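Local coordinates for protein metazoan TIR-STING fusion (PDB 6WT6) that is an oyster fusion protein that joins a TIR domain to a STING ligand-binding domain in one chain, with two chains in the assembly, at residues V330-V335 against D340-L345. Numbering follows the deposited sequence.
Sequences VFYKDV and DAMPRL
Met342 lies over one face of the Tyr332 ring, and the geometry meets the definition of a Met-aromatic contact: SD of Met342 stands 4.5 Å from the centroid of the Tyr332 ring, only 16° off its normal. Bends at chi2 and chi3 curl the methionine chain and carry its methyl out past the CE2 side of the ring, with CE of Met342 3.4 Å from CE2 of Tyr332. Leu345, one helical turn further on, comes in across the base of the tyrosine, where its CD2 lies 3.5 Å from CB of Tyr332. The same methyl meets Val330 tip to tip, CD2 of Leu345 being 4.2 Å from CG1 of Val330. Val330 and Tyr332, alternate residues of strand 327-332, outermost in this chain's mixed sheet, both direct their CB toward the helix, whereas Phe331 between them points away and meets Phe220. Backbone hydrogen bonds with Leu218 and Phe220 tie Val330 to the parallel strand 212-221, whose Phe217 and Phe219 touch Val330 and Tyr332 respectively. The axes of strand 330-332 and helix 341-345 approach to 11.4 Å and run at 142°; this apolar layer gives a helix-on-sheet arrangement within the alpha/beta STING ligand-binding domain.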
loop_
_atom_site.group_PDB
_atom_site.type_symbol
_atom_site.label_atom_id
_atom_site.label_comp_id
_atom_site.label_asym_id
_atom_site.label_seq_id
_atom_site.Cartn_x
_atom_site.Cartn_y
_atom_site.Cartn_z
ATOM N N VAL A 330 -14.147 14.779 -2.217
ATOM C CA VAL A 330 -14.466 15.934 -1.383
ATOM C C VAL A 330 -13.643 15.815 -0.105
ATOM O O VAL A 330 -14.035 15.118 0.840
ATOM C CB VAL A 330 -15.966 16.019 -1.068
ATOM C CG1 VAL A 330 -16.271 17.251 -0.202
ATOM C CG2 VAL A 330 -16.792 16.028 -2.354
ATOM N N PHE A 331 -12.499 16.493 -0.062
ATOM C CA PHE A 331 -11.708 16.570 1.158
ATOM C C PHE A 331 -12.190 17.750 1.998
ATOM O O PHE A 331 -12.411 18.847 1.472
ATOM C CB PHE A 331 -10.222 16.714 0.831
ATOM C CG PHE A 331 -9.333 16.731 2.044
ATOM C CD1 PHE A 331 -8.806 15.555 2.550
ATOM C CD2 PHE A 331 -9.023 17.927 2.678
ATOM C CE1 PHE A 331 -7.986 15.570 3.666
ATOM C CE2 PHE A 331 -8.205 17.948 3.793
ATOM C CZ PHE A 331 -7.686 16.770 4.287
ATOM N N TYR A 332 -12.340 17.526 3.303
ATOM C CA TYR A 332 -12.860 18.566 4.176
ATOM C C TYR A 332 -12.391 18.316 5.599
ATOM O O TYR A 332 -12.141 17.173 5.993
ATOM C CB TYR A 332 -14.391 18.621 4.128
ATOM C CG TYR A 332 -15.065 17.352 4.609
ATOM C CD1 TYR A 332 -15.256 16.269 3.750
ATOM C CD2 TYR A 332 -15.517 17.236 5.919
ATOM C CE1 TYR A 332 -15.872 15.107 4.186
ATOM C CE2 TYR A 332 -16.127 16.079 6.366
ATOM C CZ TYR A 332 -16.307 15.019 5.498
ATOM O OH TYR A 332 -16.920 13.869 5.943
ATOM N N LYS A 333 -12.282 19.404 6.363
ATOM C CA LYS A 333 -12.002 19.331 7.794
ATOM C C LYS A 333 -13.294 18.996 8.524
ATOM O O LYS A 333 -14.207 19.826 8.599
ATOM C CB LYS A 333 -11.428 20.648 8.308
ATOM C CG LYS A 333 -10.155 21.094 7.613
ATOM C CD LYS A 333 -9.492 22.251 8.351
ATOM C CE LYS A 333 -8.339 22.832 7.541
ATOM N NZ LYS A 333 -7.498 23.760 8.342
ATOM N N ASP A 334 -13.372 17.784 9.071
ATOM C CA ASP A 334 -14.567 17.343 9.788
ATOM C C ASP A 334 -14.491 17.837 11.233
ATOM O O ASP A 334 -14.258 17.081 12.179
ATOM C CB ASP A 334 -14.711 15.828 9.703
ATOM C CG ASP A 334 -13.431 15.097 10.051
ATOM O OD1 ASP A 334 -12.342 15.636 9.777
ATOM O OD2 ASP A 334 -13.510 13.980 10.598
ATOM N N VAL A 335 -14.702 19.145 11.390
ATOM C CA VAL A 335 -14.584 19.805 12.687
ATOM C C VAL A 335 -15.852 20.535 13.113
ATOM O O VAL A 335 -15.892 21.056 14.237
ATOM C CB VAL A 335 -13.391 20.789 12.715
ATOM C CG1 VAL A 335 -12.078 20.070 12.430
ATOM C CG2 VAL A 335 -13.616 21.938 11.729
ATOM N N ASP A 340 -25.750 23.492 9.253
ATOM C CA ASP A 340 -25.562 24.179 7.983
ATOM C C ASP A 340 -24.220 23.877 7.337
ATOM O O ASP A 340 -24.068 24.091 6.130
ATOM C CB ASP A 340 -25.672 25.692 8.172
ATOM C CG ASP A 340 -27.031 26.115 8.663
ATOM O OD1 ASP A 340 -27.953 25.276 8.646
ATOM O OD2 ASP A 340 -27.176 27.288 9.075
ATOM N N ALA A 341 -23.246 23.400 8.113
ATOM C CA ALA A 341 -21.868 23.353 7.636
ATOM C C ALA A 341 -21.705 22.339 6.508
ATOM O O ALA A 341 -21.254 22.684 5.410
ATOM C CB ALA A 341 -20.929 23.041 8.802
ATOM N N MET A 342 -22.059 21.082 6.763
ATOM C CA MET A 342 -21.872 20.047 5.750
ATOM C C MET A 342 -22.823 20.250 4.571
ATOM O O MET A 342 -22.394 20.114 3.419
ATOM C CB MET A 342 -22.042 18.648 6.351
ATOM C CG MET A 342 -21.778 17.519 5.371
ATOM S SD MET A 342 -20.038 17.398 4.920
ATOM C CE MET A 342 -19.314 17.199 6.543
ATOM N N PRO A 343 -24.107 20.567 4.793
ATOM C CA PRO A 343 -24.962 20.918 3.645
ATOM C C PRO A 343 -24.414 22.031 2.764
ATOM O O PRO A 343 -24.505 21.932 1.533
ATOM C CB PRO A 343 -26.280 21.321 4.317
ATOM C CG PRO A 343 -26.339 20.454 5.508
ATOM C CD PRO A 343 -24.919 20.384 6.014
ATOM N N ARG A 344 -23.850 23.091 3.352
ATOM C CA ARG A 344 -23.340 24.187 2.534
ATOM C C ARG A 344 -22.100 23.774 1.753
ATOM O O ARG A 344 -21.888 24.246 0.630
ATOM C CB ARG A 344 -23.036 25.408 3.401
ATOM C CG ARG A 344 -22.569 26.621 2.608
ATOM C CD ARG A 344 -22.557 27.884 3.457
ATOM N NE ARG A 344 -23.894 28.257 3.911
ATOM C CZ ARG A 344 -24.349 28.054 5.144
ATOM N NH1 ARG A 344 -23.573 27.483 6.056
ATOM N NH2 ARG A 344 -25.582 28.425 5.465
ATOM N N LEU A 345 -21.275 22.899 2.326
ATOM C CA LEU A 345 -20.103 22.414 1.610
ATOM C C LEU A 345 -20.507 21.592 0.390
ATOM O O LEU A 345 -19.952 21.768 -0.700
ATOM C CB LEU A 345 -19.225 21.594 2.552
ATOM C CG LEU A 345 -18.135 20.781 1.852
ATOM C CD1 LEU A 345 -17.133 21.709 1.182
ATOM C CD2 LEU A 345 -17.450 19.853 2.839
#